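Local coordinates for putative hydrolase (Bacteroides ovatus, PDB 4HBS), which is of unknown function but, as a five-bladed beta-propeller of the beta-fructosidase clan, is a putative hydrolase that probably acts on glycosidic bonds, at residues A[140-144]-A[145-149]; A[163-167]-A[168-172]; A[239-243]-A[244-248]; A[249-253]-A[254-258]. All blocks are in the same frame, centred on the assembly; numbering follows the deposited sequence.

Following the chain from its N terminus, contact 1 turns a loop into the short helix 144-148 on the surface. Contact 2 then closes the hairpin of strands 156-165 and 169-178. Contact 3 closes the hairpin of strands 236-242 and 245-251 in the next sheet. Contact 4 begins on that same strand 245-251, at its far end, and turns the chain toward strand 260-265. The four lie in series; none nests in or crosses another. Contact 1 stands apart, its nearest atoms about 18 Å from those of contact 2. Contacts 2 and 4 touch: Gln-171 meets Asp-255 and Leu-256, joining two successive sheets of the propeller.

Contact 1 (A[140-144]-A[145-149]); sequences ATLSD and EKIQA
Ser-143 caps the helix 144-148 from its N-terminal end, in a local surface contact where a loop turns into this short helix. The motif is an N-cap. Lys-146 N donates to Ser-143 OG at 3.2 Å, and the bond is nearly straight (166° at the hydrogen). The hydroxyl can reach it because OG lies between the backbone N and the carbonyl carbon (chi1 64°). The backbone adds two helical bonds: Ile-147 N to Ser-143 O at 2.8 Å and Gln-148 N to Asp-144 O at 2.8 Å. An alanine in place of the capping serine removes the hydroxyl and would probably leave Lys-146 N at the helix start without its capping acceptor. Just before the cap, Leu-142 lays its side chain against the first turn. It crosses the chain of Lys-146 at about a right angle. Elsewhere in the chain, Arg-132 NH2 donates to Gln-148 O at the helix end, and Arg-136 lies against Ile-147. Leu-142 CD2 rests on the aliphatic chain of Lys-146, 3.7 Å from Lys-146 CB, while Leu-142 CB lies 3.9 Å from Ile-147 CD1.

Contact 2 (A[163-167]-A[168-172]); sequences ATIYN and NQMQM
Tyr-166 and Gln-171 meet because their first torsions send both chains the same way. Tyr-166 holds CG opposite its backbone N (chi1 -180°), while Gln-171 keeps CG beside its N (chi1 -45°) and runs on extended. The amide thus comes to lie alongside the tyrosine, its plane 26° from that of the ring. Gln-171 OE1 comes to 3.3 Å from Tyr-166 CB. The same amide is gripped by the loop that follows strand 245-251 of the next sheet: OE1 accepts from Leu-256 N, and NE2 donates to Asp-255 OD1. An alanine here would probably leave Leu-256 N and Asp-255 OD1 without these partners and open a gap beside the tyrosine. The setting is an antiparallel beta hairpin of strands 156-165 and 169-178. Thr-164 and Gln-171 form a hydrogen-bonded pair, with Thr-164 N to Gln-171 O at 3.0 Å and Gln-171 N to Thr-164 O at 2.8 Å. Nearer the turn, Tyr-166 N donates to Gln-169 O at 2.9 Å. On the other face of the hairpin, Ile-165 CD1 meets CG of selenomethionine Met-170 at 3.8 Å. Ala-163 CB lies 3.7 Å from Met-172 CB, and Phe-72 of strand 71-75 packs on both selenomethionines.

Contact 3 (A[239-243]-A[244-248]); sequences YTTSN and YKVAV
Tyr-244 follows Asn-243 at the tip of the turn, and its ring stands obliquely near Asn-243 C. That ring also packs edge-to-face with Trp-315. Lys-245 comes next. Its chain bends at chi2 and again at chi4 (84°), which curls the amine back over the turn. Lys-245 NZ donates to Asn-243 O at 2.8 Å and lies in the carbonyl plane. The backbone N of Lys-245 reaches Ser-242 O at 3.2 Å, but from above the carbonyl plane, 63° out of it. In return, Ser-242 N donates to Lys-245 O at 3.1 Å. This is a type I' turn from Ser-242 to Lys-245, closing the antiparallel hairpin of strands 236-242 and 245-251. Val-246 crosses Thr-241 obliquely, with Val-246 CG2 at 3.6 Å from Thr-241 CG2. Pro-298 of a neighbouring sheet touches both of these side chains. Ala-247 pairs with Thr-240 through two backbone bonds: Ala-247 N to Thr-240 O at 2.9 Å and Thr-240 N to Ala-247 O at 3.1 Å. Val-248 lies side by side with Tyr-239. Val-248 CG2 approaches Tyr-239 CE2 at 3.5 Å, while the tyrosine hydroxyl is hydrogen-bonded to Pro-328 O.

Contact 4 (A[249-253]-A[254-258]); sequences ARTAT and RDLGS
Ser-258 OG is gripped by several groups. Thr-253 OG1 donates to it at 2.7 Å, and Thr-253 N adds a weak bond at 3.4 Å. The serine hydroxyl itself donates to Asp-255 O, a bond modelled so short that its exact length is doubtful. The motif is a type I beta turn from Asp-255 to Ser-258, in the loop that leaves strand 245-251 for strand 260-265. The turn is closed by Ser-258 N, which donates to Asp-255 O at 3.0 Å. Asp-255 adds an Asx turn: its OD1 accepts from Gly-257 N at 3.0 Å, met from above the carboxylate plane. The same OD1 has a second donor in Gln-171 NE2 of the preceding sheet, so the loop is tied outward as well. Thr-253 works in two directions. With OG1 between the backbone N and the carbonyl carbon (chi1 78°), the hydroxyl faces the turn and also accepts from Asp-255 N at 3.2 Å. Thr-251 OG1 donates to Thr-253 O at 2.6 Å, nearly along the C=O axis, and so pins the start of the bend to the strand end. The methyl of the same threonine, Thr-251 CG2, lies 4.1 Å from Leu-256 CD1.

Contact 1 (A[140-144]-A[145-149])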
loop_
_atom_site.group_PDB
_atom_site.type_symbol
_atom_site.label_atom_id
_atom_site.label_comp_id
_atom_site.label_asym_id
_atom_site.label_seq_id
_atom_site.Cartn_x
_atom_site.Cartn_y
_atom_site.Cartn_z
ATOM N N ALA A 140 -3.751 -23.256 -0.643
ATOM C CA ALA A 140 -5.168 -23.076 -0.284
ATOM C C ALA A 140 -5.967 -24.267 -0.719
ATOM O O ALA A 140 -5.868 -24.677 -1.874
ATOM C CB ALA A 140 -5.724 -21.818 -0.906
ATOM N N THR A 141 -6.754 -24.834 0.206
ATOM C CA THR A 141 -7.471 -26.088 0.008
ATOM C C THR A 141 -8.894 -25.986 -0.574
ATOM O O THR A 141 -9.430 -27.041 -0.934
ATOM C CB THR A 141 -7.518 -26.845 1.343
ATOM O OG1 THR A 141 -8.135 -26.017 2.333
ATOM C CG2 THR A 141 -6.123 -27.282 1.810
ATOM N N LEU A 142 -9.523 -24.777 -0.685
ATOM C CA LEU A 142 -10.878 -24.716 -1.291
ATOM C C LEU A 142 -10.822 -25.259 -2.725
ATOM O O LEU A 142 -9.879 -24.957 -3.476
ATOM C CB LEU A 142 -11.502 -23.313 -1.284
ATOM C CG LEU A 142 -12.305 -22.951 -0.054
ATOM C CD1 LEU A 142 -12.729 -21.508 -0.115
ATOM C CD2 LEU A 142 -13.525 -23.840 0.094
ATOM N N SER A 143 -11.848 -26.032 -3.105
ATOM C CA SER A 143 -11.877 -26.715 -4.380
ATOM C C SER A 143 -12.215 -25.745 -5.488
ATOM O O SER A 143 -12.863 -24.731 -5.246
ATOM C CB SER A 143 -12.884 -27.855 -4.346
ATOM O OG SER A 143 -14.193 -27.356 -4.153
ATOM N N ASP A 144 -11.819 -26.087 -6.716
ATOM C CA ASP A 144 -12.088 -25.270 -7.904
ATOM C C ASP A 144 -13.613 -25.017 -8.064
ATOM O O ASP A 144 -14.013 -23.937 -8.525
ATOM C CB ASP A 144 -11.517 -25.960 -9.163
ATOM C CG ASP A 144 -10.003 -26.151 -9.162
ATOM O OD1 ASP A 144 -9.303 -25.433 -8.389
ATOM O OD2 ASP A 144 -9.516 -27.017 -9.928
ATOM N N GLU A 145 -14.450 -25.985 -7.620
ATOM C CA GLU A 145 -15.909 -25.859 -7.662
ATOM C C GLU A 145 -16.340 -24.793 -6.651
ATOM O O GLU A 145 -17.047 -23.868 -7.021
ATOM C CB GLU A 145 -16.603 -27.212 -7.373
ATOM C CG GLU A 145 -16.385 -28.296 -8.421
ATOM C CD GLU A 145 -15.044 -29.009 -8.368
ATOM O OE1 GLU A 145 -14.147 -28.525 -7.639
ATOM O OE2 GLU A 145 -14.872 -30.023 -9.084
ATOM N N LYS A 146 -15.853 -24.885 -5.389
ATOM C CA LYS A 146 -16.168 -23.891 -4.340
ATOM C C LYS A 146 -15.668 -22.497 -4.741
ATOM O O LYS A 146 -16.354 -21.518 -4.499
ATOM C CB LYS A 146 -15.544 -24.294 -2.997
ATOM C CG LYS A 146 -16.134 -25.548 -2.341
ATOM C CD LYS A 146 -17.091 -25.205 -1.228
ATOM C CE LYS A 146 -17.591 -26.422 -0.502
ATOM N NZ LYS A 146 -18.727 -26.089 0.406
ATOM N N ILE A 147 -14.481 -22.414 -5.389
ATOM C CA ILE A 147 -13.930 -21.153 -5.907
ATOM C C ILE A 147 -14.823 -20.638 -7.014
ATOM O O ILE A 147 -15.081 -19.439 -7.037
ATOM C CB ILE A 147 -12.457 -21.296 -6.381
ATOM C CG1 ILE A 147 -11.525 -21.569 -5.177
ATOM C CG2 ILE A 147 -11.994 -20.037 -7.133
ATOM C CD1 ILE A 147 -11.615 -20.510 -3.962
ATOM N N GLN A 148 -15.326 -21.520 -7.914
ATOM C CA GLN A 148 -16.260 -21.092 -8.965
ATOM C C GLN A 148 -17.526 -20.590 -8.316
ATOM O O GLN A 148 -18.068 -19.589 -8.763
ATOM C CB GLN A 148 -16.584 -22.221 -9.961
ATOM C CG GLN A 148 -17.471 -21.761 -11.132
ATOM C CD GLN A 148 -17.783 -22.884 -12.083
ATOM O OE1 GLN A 148 -16.879 -23.516 -12.644
ATOM N NE2 GLN A 148 -19.064 -23.177 -12.281
ATOM N N ALA A 149 -17.962 -21.243 -7.214
ATOM C CA ALA A 149 -19.153 -20.852 -6.465
ATOM C C ALA A 149 -18.937 -19.602 -5.577
ATOM O O ALA A 149 -19.798 -19.306 -4.756
ATOM C CB ALA A 149 -19.640 -22.014 -5.610
#

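Contact 2 (A[163-167]-A[168-172])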
loop_
_atom_site.group_PDB
_atom_site.type_symbol
_atom_site.label_atom_id
_atom_site.label_comp_id
_atom_site.label_asym_id
_atom_site.label_seq_id
_atom_site.Cartn_x
_atom_site.Cartn_y
_atom_site.Cartn_z
ATOM N N ALA A 163 5.668 -3.275 -6.691
ATOM C CA ALA A 163 5.945 -3.748 -8.044
ATOM C C ALA A 163 6.760 -2.737 -8.819
ATOM O O ALA A 163 6.710 -1.532 -8.517
ATOM C CB ALA A 163 4.643 -4.025 -8.770
ATOM N N THR A 164 7.525 -3.235 -9.815
ATOM C CA THR A 164 8.386 -2.422 -10.678
ATOM C C THR A 164 8.176 -2.813 -12.122
ATOM O O THR A 164 7.629 -3.885 -12.398
ATOM C CB THR A 164 9.887 -2.581 -10.301
ATOM O OG1 THR A 164 10.673 -1.675 -11.079
ATOM C CG2 THR A 164 10.414 -4.023 -10.483
ATOM N N ILE A 165 8.650 -1.953 -13.045
ATOM C CA ILE A 165 8.605 -2.210 -14.479
ATOM C C ILE A 165 10.001 -2.637 -14.926
ATOM O O ILE A 165 10.999 -1.992 -14.579
ATOM C CB ILE A 165 8.099 -0.981 -15.291
ATOM C CG1 ILE A 165 6.831 -0.322 -14.652
ATOM C CG2 ILE A 165 7.841 -1.372 -16.742
ATOM C CD1 ILE A 165 5.594 -1.160 -14.661
ATOM N N TYR A 166 10.067 -3.741 -15.665
ATOM C CA TYR A 166 11.307 -4.270 -16.220
ATOM C C TYR A 166 10.974 -4.926 -17.560
ATOM O O TYR A 166 10.099 -5.798 -17.594
ATOM C CB TYR A 166 11.955 -5.264 -15.242
ATOM C CG TYR A 166 13.257 -5.852 -15.746
ATOM C CD1 TYR A 166 14.405 -5.074 -15.842
ATOM C CD2 TYR A 166 13.337 -7.181 -16.144
ATOM C CE1 TYR A 166 15.606 -5.607 -16.319
ATOM C CE2 TYR A 166 14.524 -7.721 -16.641
ATOM C CZ TYR A 166 15.655 -6.925 -16.744
ATOM O OH TYR A 166 16.852 -7.458 -17.189
ATOM N N ASN A 167 11.626 -4.469 -18.669
ATOM C CA ASN A 167 11.437 -4.974 -20.040
ATOM C C ASN A 167 9.953 -4.906 -20.459
ATOM O O ASN A 167 9.382 -5.911 -20.896
ATOM C CB ASN A 167 12.005 -6.417 -20.195
ATOM C CG ASN A 167 13.512 -6.496 -20.357
ATOM O OD1 ASN A 167 14.234 -5.482 -20.414
ATOM N ND2 ASN A 167 14.019 -7.720 -20.487
ATOM N N ASN A 168 9.349 -3.700 -20.327
ATOM C CA ASN A 168 7.932 -3.402 -20.636
ATOM C C ASN A 168 6.991 -4.510 -20.092
ATOM O O ASN A 168 6.144 -5.067 -20.811
ATOM C CB ASN A 168 7.711 -3.162 -22.150
ATOM C CG ASN A 168 6.416 -2.394 -22.461
ATOM O OD1 ASN A 168 6.100 -1.356 -21.830
ATOM N ND2 ASN A 168 5.633 -2.877 -23.435
ATOM N N GLN A 169 7.198 -4.841 -18.817
ATOM C CA GLN A 169 6.434 -5.840 -18.077
ATOM C C GLN A 169 6.492 -5.464 -16.642
ATOM O O GLN A 169 7.555 -5.020 -16.194
ATOM C CB GLN A 169 7.012 -7.255 -18.261
ATOM C CG GLN A 169 6.769 -7.865 -19.620
ATOM C CD GLN A 169 7.214 -9.298 -19.677
ATOM O OE1 GLN A 169 8.132 -9.731 -18.962
ATOM N NE2 GLN A 169 6.606 -10.058 -20.570
HETATM N N MSE A 170 5.392 -5.627 -15.900
HETATM C CA MSE A 170 5.399 -5.291 -14.487
HETATM C C MSE A 170 5.641 -6.548 -13.661
HETATM O O MSE A 170 4.856 -7.501 -13.729
HETATM C CB MSE A 170 4.102 -4.613 -14.069
HETATM C CG MSE A 170 4.157 -4.034 -12.661
HETATM SE SE MSE A 170 2.418 -3.578 -12.041
HETATM C CE MSE A 170 1.787 -5.348 -11.740
ATOM N N GLN A 171 6.731 -6.532 -12.875
ATOM C CA GLN A 171 7.109 -7.606 -11.961
ATOM C C GLN A 171 6.621 -7.209 -10.599
ATOM O O GLN A 171 6.967 -6.116 -10.136
ATOM C CB GLN A 171 8.628 -7.803 -11.933
ATOM C CG GLN A 171 9.298 -7.821 -13.283
ATOM C CD GLN A 171 10.766 -8.020 -13.080
ATOM O OE1 GLN A 171 11.462 -7.117 -12.604
ATOM N NE2 GLN A 171 11.267 -9.218 -13.352
HETATM N N MSE A 172 5.807 -8.057 -9.958
HETATM C CA MSE A 172 5.221 -7.771 -8.655
HETATM C C MSE A 172 5.463 -8.888 -7.657
HETATM O O MSE A 172 5.426 -10.062 -8.034
HETATM C CB MSE A 172 3.718 -7.590 -8.836
HETATM C CG MSE A 172 2.950 -7.535 -7.515
HETATM SE SE MSE A 172 1.222 -6.846 -7.721
HETATM C CE MSE A 172 1.090 -6.059 -6.032
#

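Contact 3 (A[239-243]-A[244-248])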
loop_
_atom_site.group_PDB
_atom_site.type_symbol
_atom_site.label_atom_id
_atom_site.label_comp_id
_atom_site.label_asym_id
_atom_site.label_seq_id
_atom_site.Cartn_x
_atom_site.Cartn_y
_atom_site.Cartn_z
ATOM N N TYR A 239 12.487 -3.131 1.219
ATOM C CA TYR A 239 12.430 -2.909 2.667
ATOM C C TYR A 239 11.433 -3.817 3.351
ATOM O O TYR A 239 10.531 -4.371 2.715
ATOM C CB TYR A 239 12.038 -1.450 2.994
ATOM C CG TYR A 239 12.905 -0.436 2.313
ATOM C CD1 TYR A 239 12.666 -0.062 0.995
ATOM C CD2 TYR A 239 14.020 0.091 2.948
ATOM C CE1 TYR A 239 13.518 0.812 0.325
ATOM C CE2 TYR A 239 14.875 0.973 2.293
ATOM C CZ TYR A 239 14.619 1.335 0.977
ATOM O OH TYR A 239 15.451 2.188 0.293
ATOM N N THR A 240 11.566 -3.910 4.676
ATOM C CA THR A 240 10.651 -4.658 5.534
ATOM C C THR A 240 10.828 -4.196 6.949
ATOM O O THR A 240 11.801 -3.494 7.247
ATOM C CB THR A 240 10.866 -6.193 5.422
ATOM O OG1 THR A 240 9.691 -6.870 5.919
ATOM C CG2 THR A 240 12.149 -6.684 6.137
ATOM N N THR A 241 9.888 -4.578 7.819
ATOM C CA THR A 241 9.974 -4.326 9.242
ATOM C C THR A 241 9.708 -5.605 9.980
ATOM O O THR A 241 9.047 -6.506 9.462
ATOM C CB THR A 241 9.028 -3.210 9.722
ATOM O OG1 THR A 241 7.704 -3.438 9.244
ATOM C CG2 THR A 241 9.511 -1.831 9.329
ATOM N N SER A 242 10.280 -5.697 11.175
ATOM C CA SER A 242 10.110 -6.800 12.118
ATOM C C SER A 242 10.158 -6.167 13.507
ATOM O O SER A 242 11.194 -5.613 13.857
ATOM C CB SER A 242 11.201 -7.851 11.921
ATOM O OG SER A 242 10.913 -9.041 12.641
ATOM N N ASN A 243 9.029 -6.145 14.248
ATOM C CA ASN A 243 8.942 -5.480 15.566
ATOM C C ASN A 243 9.359 -3.999 15.451
ATOM O O ASN A 243 10.177 -3.498 16.231
ATOM C CB ASN A 243 9.753 -6.211 16.643
ATOM C CG ASN A 243 9.048 -7.418 17.156
ATOM O OD1 ASN A 243 8.454 -7.389 18.241
ATOM N ND2 ASN A 243 9.068 -8.497 16.381
ATOM N N TYR A 244 8.800 -3.327 14.424
ATOM C CA TYR A 244 8.994 -1.915 14.106
ATOM C C TYR A 244 10.475 -1.508 13.855
ATOM O O TYR A 244 10.806 -0.328 13.967
ATOM C CB TYR A 244 8.362 -1.045 15.191
ATOM C CG TYR A 244 6.903 -1.360 15.415
ATOM C CD1 TYR A 244 5.927 -0.882 14.550
ATOM C CD2 TYR A 244 6.500 -2.189 16.457
ATOM C CE1 TYR A 244 4.578 -1.198 14.729
ATOM C CE2 TYR A 244 5.156 -2.506 16.654
ATOM C CZ TYR A 244 4.199 -2.040 15.764
ATOM O OH TYR A 244 2.858 -2.318 15.962
ATOM N N LYS A 245 11.332 -2.467 13.438
ATOM C CA LYS A 245 12.734 -2.216 13.076
ATOM C C LYS A 245 12.793 -2.361 11.588
ATOM O O LYS A 245 12.286 -3.359 11.089
ATOM C CB LYS A 245 13.679 -3.185 13.790
ATOM C CG LYS A 245 13.938 -2.762 15.226
ATOM C CD LYS A 245 14.167 -3.921 16.179
ATOM C CE LYS A 245 13.845 -3.548 17.605
ATOM N NZ LYS A 245 12.388 -3.691 17.910
ATOM N N VAL A 246 13.341 -1.358 10.860
ATOM C CA VAL A 246 13.364 -1.347 9.389
ATOM C C VAL A 246 14.644 -1.950 8.860
ATOM O O VAL A 246 15.706 -1.382 9.084
ATOM C CB VAL A 246 13.194 0.084 8.826
ATOM C CG1 VAL A 246 13.148 0.071 7.301
ATOM C CG2 VAL A 246 11.960 0.765 9.398
ATOM N N ALA A 247 14.550 -3.075 8.126
ATOM C CA ALA A 247 15.700 -3.739 7.494
ATOM C C ALA A 247 15.599 -3.561 5.976
ATOM O O ALA A 247 14.508 -3.341 5.462
ATOM C CB ALA A 247 15.717 -5.211 7.866
ATOM N N VAL A 248 16.718 -3.658 5.269
ATOM C CA VAL A 248 16.744 -3.465 3.814
ATOM C C VAL A 248 17.562 -4.569 3.087
ATOM O O VAL A 248 18.553 -5.091 3.615
ATOM C CB VAL A 248 17.291 -2.048 3.467
ATOM C CG1 VAL A 248 18.742 -1.879 3.915
ATOM C CG2 VAL A 248 17.146 -1.731 1.978
#

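Contact 4 (A[249-253]-A[254-258])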
loop_
_atom_site.group_PDB
_atom_site.type_symbol
_atom_site.label_atom_id
_atom_site.label_comp_id
_atom_site.label_asym_id
_atom_site.label_seq_id
_atom_site.Cartn_x
_atom_site.Cartn_y
_atom_site.Cartn_z
ATOM N N ALA A 249 17.108 -4.900 1.867
ATOM C CA ALA A 249 17.755 -5.821 0.933
ATOM C C ALA A 249 17.760 -5.152 -0.428
ATOM O O ALA A 249 17.130 -4.103 -0.566
ATOM C CB ALA A 249 17.006 -7.141 0.876
ATOM N N ARG A 250 18.452 -5.708 -1.430
ATOM C CA ARG A 250 18.438 -5.096 -2.760
ATOM C C ARG A 250 18.720 -6.121 -3.853
ATOM O O ARG A 250 19.397 -7.118 -3.616
ATOM C CB ARG A 250 19.428 -3.902 -2.857
ATOM C CG ARG A 250 20.888 -4.276 -3.144
ATOM C CD ARG A 250 21.818 -3.089 -2.994
ATOM N NE ARG A 250 23.235 -3.475 -3.066
ATOM C CZ ARG A 250 24.265 -2.660 -2.825
ATOM N NH1 ARG A 250 24.057 -1.386 -2.504
ATOM N NH2 ARG A 250 25.511 -3.114 -2.900
ATOM N N THR A 251 18.238 -5.827 -5.062
ATOM C CA THR A 251 18.416 -6.673 -6.241
ATOM C C THR A 251 19.724 -6.313 -6.929
ATOM O O THR A 251 20.145 -5.159 -6.870
ATOM C CB THR A 251 17.224 -6.485 -7.181
ATOM O OG1 THR A 251 17.239 -5.152 -7.702
ATOM C CG2 THR A 251 15.899 -6.759 -6.490
ATOM N N ALA A 252 20.365 -7.280 -7.582
ATOM C CA ALA A 252 21.634 -7.034 -8.270
ATOM C C ALA A 252 21.468 -6.070 -9.458
ATOM O O ALA A 252 22.307 -5.189 -9.657
ATOM C CB ALA A 252 22.226 -8.342 -8.749
ATOM N N THR A 253 20.390 -6.239 -10.238
ATOM C CA THR A 253 20.086 -5.408 -11.410
ATOM C C THR A 253 18.639 -4.881 -11.275
ATOM O O THR A 253 18.012 -5.070 -10.224
ATOM C CB THR A 253 20.292 -6.237 -12.691
ATOM O OG1 THR A 253 19.177 -7.104 -12.889
ATOM C CG2 THR A 253 21.576 -7.060 -12.663
ATOM N N ARG A 254 18.099 -4.240 -12.340
ATOM C CA ARG A 254 16.713 -3.735 -12.315
ATOM C C ARG A 254 15.681 -4.878 -12.496
ATOM O O ARG A 254 14.482 -4.610 -12.416
ATOM C CB ARG A 254 16.503 -2.633 -13.360
ATOM C CG ARG A 254 17.284 -1.380 -13.014
ATOM C CD ARG A 254 16.962 -0.220 -13.928
ATOM N NE ARG A 254 18.004 0.816 -13.890
ATOM C CZ ARG A 254 18.164 1.720 -12.920
ATOM N NH1 ARG A 254 17.349 1.735 -11.865
ATOM N NH2 ARG A 254 19.147 2.612 -12.993
ATOM N N ASP A 255 16.143 -6.142 -12.737
ATOM C CA ASP A 255 15.262 -7.311 -12.791
ATOM C C ASP A 255 14.924 -7.679 -11.340
ATOM O O ASP A 255 15.829 -7.967 -10.557
ATOM C CB ASP A 255 15.943 -8.501 -13.527
ATOM C CG ASP A 255 15.030 -9.672 -13.887
ATOM O OD1 ASP A 255 13.954 -9.801 -13.267
ATOM O OD2 ASP A 255 15.418 -10.488 -14.763
ATOM N N LEU A 256 13.646 -7.657 -10.967
ATOM C CA LEU A 256 13.235 -8.025 -9.612
ATOM C C LEU A 256 13.677 -9.479 -9.284
ATOM O O LEU A 256 14.003 -9.770 -8.133
ATOM C CB LEU A 256 11.705 -7.853 -9.460
ATOM C CG LEU A 256 11.091 -7.930 -8.065
ATOM C CD1 LEU A 256 11.854 -7.073 -7.065
ATOM C CD2 LEU A 256 9.657 -7.476 -8.114
ATOM N N GLY A 257 13.753 -10.342 -10.308
ATOM C CA GLY A 257 14.205 -11.722 -10.159
ATOM C C GLY A 257 15.710 -11.930 -10.010
ATOM O O GLY A 257 16.145 -13.080 -9.897
ATOM N N SER A 258 16.536 -10.827 -10.006
ATOM C CA SER A 258 18.001 -10.888 -9.813
ATOM C C SER A 258 18.356 -11.468 -8.477
ATOM O O SER A 258 17.484 -11.587 -7.619
ATOM C CB SER A 258 18.606 -9.488 -9.842
ATOM O OG SER A 258 18.161 -8.696 -10.918
#